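Local coordinates for mannitol dehydrogenase (Pseudomonas fluorescens, PDB 1LJ8), which probably catalyses the NAD-dependent interconversion of mannitol and fructose as a long-chain mannitol 2-dehydrogenase, at residues T307-F311 with L371-C375. Coordinates in Å, arbitrary orientation, origin at the centre of the assembly. Residues are numbered along the deposited sequence.
Sequences TYLGF and LERVC. With NAD (nicotinamide-adenine-dinucleotide), chain B.
Cys375 fills the apolar centre of this helix-helix packing: its small, polarizable sulfur fits between two rings, SG lying 4.6 Å from the centroid of Tyr308 and 4.6 Å from that of Phe311, both oblique sulfur-aromatic contacts. Its chi1 is m, as is that of Tyr308, whose CA-CB bond points away while the long ring returns, bringing CE2 to 3.5 Å from Cys375 CB. Phe311, with chi1 near -142°, carries its flat ring past Leu371, CD1 standing 3.7 Å from Leu371 CB. Leu371 (m, t) extends over Gly310, its CD1 3.7 Å from Gly310 C; a CB on Gly310 would clash with that methyl. Both segments are helical, the backbone hydrogen bonds from Phe311 N to Thr307 O (3.0 Å) and from Cys375 N to Leu371 O (2.7 Å) each closing a turn. Their axes approach to 9.3 Å and run roughly antiparallel at 139° (signed -139°), with the CA atoms of Thr307 and Leu371 5.7 Å apart. Compact Thr307 (chi1 t) permits this closeness, its OG1 sitting 3.4 Å from Val374 CB and 3.3 Å from Leu371 O. At the polar edge, Tyr308 OH donates a 2.7 Å hydrogen bond to Cys375 O. On the side of the short helix turned from 307-311, the CA-CB bond of Arg373 points away, and its long side chain brings NH1 to 3.2 Å from NAD N7N, while NE forms a salt bridge with Asp369. This is buried packing within the largely helical C-terminal domain, joining helix 289-313 to helix 371-375, whose Arg373 belongs to the NAD pocket; helix 401-413 packs against Tyr308 and Cys375, and helix 318-322 against Leu371 and Val374.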
loop_
_atom_site.group_PDB
_atom_site.type_symbol
_atom_site.label_atom_id
_atom_site.label_comp_id
_atom_site.label_asym_id
_atom_site.label_seq_id
_atom_site.Cartn_x
_atom_site.Cartn_y
_atom_site.Cartn_z
ATOM N N THR A 307 -13.764 -7.052 -2.248
ATOM C CA THR A 307 -13.585 -6.343 -3.513
ATOM C C THR A 307 -13.847 -7.033 -4.836
ATOM O O THR A 307 -14.419 -6.412 -5.760
ATOM C CB THR A 307 -12.197 -5.665 -3.494
ATOM O OG1 THR A 307 -12.263 -4.483 -4.316
ATOM C CG2 THR A 307 -11.084 -6.590 -4.051
ATOM N N TYR A 308 -13.494 -8.301 -4.967
ATOM C CA TYR A 308 -13.734 -8.972 -6.240
ATOM C C TYR A 308 -15.203 -9.375 -6.321
ATOM O O TYR A 308 -15.828 -9.203 -7.365
ATOM C CB TYR A 308 -12.785 -10.166 -6.427
ATOM C CG TYR A 308 -11.340 -9.688 -6.431
ATOM C CD1 TYR A 308 -10.473 -10.054 -5.411
ATOM C CD2 TYR A 308 -10.866 -8.781 -7.427
ATOM C CE1 TYR A 308 -9.136 -9.534 -5.354
ATOM C CE2 TYR A 308 -9.535 -8.247 -7.368
ATOM C CZ TYR A 308 -8.696 -8.638 -6.329
ATOM O OH TYR A 308 -7.411 -8.113 -6.234
ATOM N N LEU A 309 -15.736 -9.935 -5.237
ATOM C CA LEU A 309 -17.159 -10.240 -5.204
ATOM C C LEU A 309 -17.972 -8.969 -5.433
ATOM O O LEU A 309 -18.981 -8.999 -6.148
ATOM C CB LEU A 309 -17.557 -10.807 -3.833
ATOM C CG LEU A 309 -16.990 -12.205 -3.597
ATOM C CD1 LEU A 309 -17.187 -12.546 -2.093
ATOM C CD2 LEU A 309 -17.725 -13.227 -4.480
ATOM N N GLY A 310 -17.541 -7.853 -4.838
ATOM C CA GLY A 310 -18.272 -6.594 -4.978
ATOM C C GLY A 310 -18.243 -6.081 -6.406
ATOM O O GLY A 310 -19.262 -5.620 -6.927
ATOM N N PHE A 311 -17.087 -6.183 -7.045
ATOM C CA PHE A 311 -16.976 -5.704 -8.429
ATOM C C PHE A 311 -17.872 -6.568 -9.336
ATOM O O PHE A 311 -18.551 -6.064 -10.236
ATOM C CB PHE A 311 -15.530 -5.804 -8.912
ATOM C CG PHE A 311 -15.116 -4.654 -9.790
ATOM C CD1 PHE A 311 -14.723 -3.447 -9.213
ATOM C CD2 PHE A 311 -15.136 -4.777 -11.177
ATOM C CE1 PHE A 311 -14.350 -2.344 -10.034
ATOM C CE2 PHE A 311 -14.760 -3.686 -12.022
ATOM C CZ PHE A 311 -14.370 -2.473 -11.439
ATOM N N LEU A 371 -13.627 0.365 -5.433
ATOM C CA LEU A 371 -13.310 -1.031 -5.533
ATOM C C LEU A 371 -12.250 -1.232 -6.628
ATOM O O LEU A 371 -11.438 -2.156 -6.535
ATOM C CB LEU A 371 -14.569 -1.910 -5.819
ATOM C CG LEU A 371 -15.588 -1.933 -4.661
ATOM C CD1 LEU A 371 -16.653 -3.008 -4.999
ATOM C CD2 LEU A 371 -14.880 -2.229 -3.288
ATOM N N GLU A 372 -12.194 -0.367 -7.643
ATOM C CA GLU A 372 -11.142 -0.549 -8.643
ATOM C C GLU A 372 -9.737 -0.414 -8.006
ATOM O O GLU A 372 -8.793 -1.096 -8.417
ATOM C CB GLU A 372 -11.269 0.468 -9.765
ATOM C CG GLU A 372 -10.293 0.128 -10.889
ATOM C CD GLU A 372 -10.595 0.824 -12.214
ATOM O OE1 GLU A 372 -11.783 0.991 -12.573
ATOM O OE2 GLU A 372 -9.624 1.177 -12.909
ATOM N N ARG A 373 -9.632 0.469 -7.004
ATOM C CA ARG A 373 -8.369 0.641 -6.289
ATOM C C ARG A 373 -8.125 -0.601 -5.443
ATOM O O ARG A 373 -7.060 -1.192 -5.482
ATOM C CB ARG A 373 -8.429 1.860 -5.343
ATOM C CG ARG A 373 -7.111 2.131 -4.618
ATOM C CD ARG A 373 -7.267 3.217 -3.530
ATOM N NE ARG A 373 -7.953 2.657 -2.372
ATOM C CZ ARG A 373 -7.361 1.858 -1.486
ATOM N NH1 ARG A 373 -6.066 1.507 -1.615
ATOM N NH2 ARG A 373 -8.062 1.422 -0.445
ATOM N N VAL A 374 -9.116 -0.965 -4.641
ATOM C CA VAL A 374 -8.945 -2.138 -3.767
ATOM C C VAL A 374 -8.676 -3.439 -4.548
ATOM O O VAL A 374 -7.905 -4.326 -4.100
ATOM C CB VAL A 374 -10.182 -2.284 -2.821
ATOM C CG1 VAL A 374 -9.943 -3.502 -1.836
ATOM C CG2 VAL A 374 -10.316 -0.989 -1.954
ATOM N N CYS A 375 -9.254 -3.554 -5.752
ATOM C CA CYS A 375 -9.051 -4.747 -6.587
ATOM C C CYS A 375 -7.687 -4.744 -7.233
ATOM O O CYS A 375 -7.186 -5.772 -7.627
ATOM C CB CYS A 375 -10.012 -4.775 -7.801
ATOM S SG CYS A 375 -11.729 -5.014 -7.488
HETATM P PA NAD B . -0.710 5.099 -5.819
HETATM O O1A NAD B . -1.160 4.323 -6.946
HETATM O O2A NAD B . -1.225 6.464 -5.514
HETATM O O5B NAD B . 0.875 5.275 -5.869
HETATM C C5B NAD B . 1.731 4.097 -5.992
HETATM C C4B NAD B . 3.111 4.768 -6.145
HETATM O O4B NAD B . 4.109 3.668 -6.229
HETATM C C3B NAD B . 3.358 5.538 -7.491
HETATM O O3B NAD B . 4.216 6.647 -7.167
HETATM C C2B NAD B . 4.032 4.480 -8.377
HETATM O O2B NAD B . 4.790 5.042 -9.440
HETATM C C1B NAD B . 4.946 3.807 -7.371
HETATM N N9A NAD B . 5.401 2.501 -7.729
HETATM C C8A NAD B . 4.721 1.391 -8.191
HETATM N N7A NAD B . 5.510 0.355 -8.366
HETATM C C5A NAD B . 6.763 0.820 -7.998
HETATM C C6A NAD B . 7.985 0.138 -7.969
HETATM N N6A NAD B . 8.173 -1.144 -8.289
HETATM N N1A NAD B . 9.111 0.846 -7.573
HETATM C C2A NAD B . 9.033 2.188 -7.205
HETATM N N3A NAD B . 7.827 2.880 -7.206
HETATM C C4A NAD B . 6.718 2.136 -7.619
HETATM O O3 NAD B . -0.911 4.162 -4.554
HETATM P PN NAD B . -1.127 4.505 -2.998
HETATM O O1N NAD B . -2.565 4.557 -2.717
HETATM O O2N NAD B . -0.329 5.698 -2.702
HETATM O O5D NAD B . -0.585 3.206 -2.287
HETATM C C5D NAD B . 0.807 2.938 -2.390
HETATM C C4D NAD B . 1.097 1.944 -1.353
HETATM O O4D NAD B . 1.015 2.454 -0.006
HETATM C C3D NAD B . 0.265 0.610 -1.344
HETATM O O3D NAD B . 0.671 -0.290 -2.368
HETATM C C2D NAD B . 0.413 0.118 0.083
HETATM O O2D NAD B . 1.562 -0.704 0.232
HETATM C C1D NAD B . 0.519 1.430 0.900
HETATM N N1N NAD B . -0.742 1.856 1.539
HETATM C C2N NAD B . -1.836 2.430 0.865
HETATM C C3N NAD B . -2.973 2.684 1.588
HETATM C C7N NAD B . -4.192 3.279 0.858
HETATM O O7N NAD B . -5.263 3.306 1.483
HETATM N N7N NAD B . -4.117 3.664 -0.399
HETATM C C4N NAD B . -3.058 2.349 3.026
HETATM C C5N NAD B . -1.906 1.800 3.667
HETATM C C6N NAD B . -0.716 1.537 2.932
#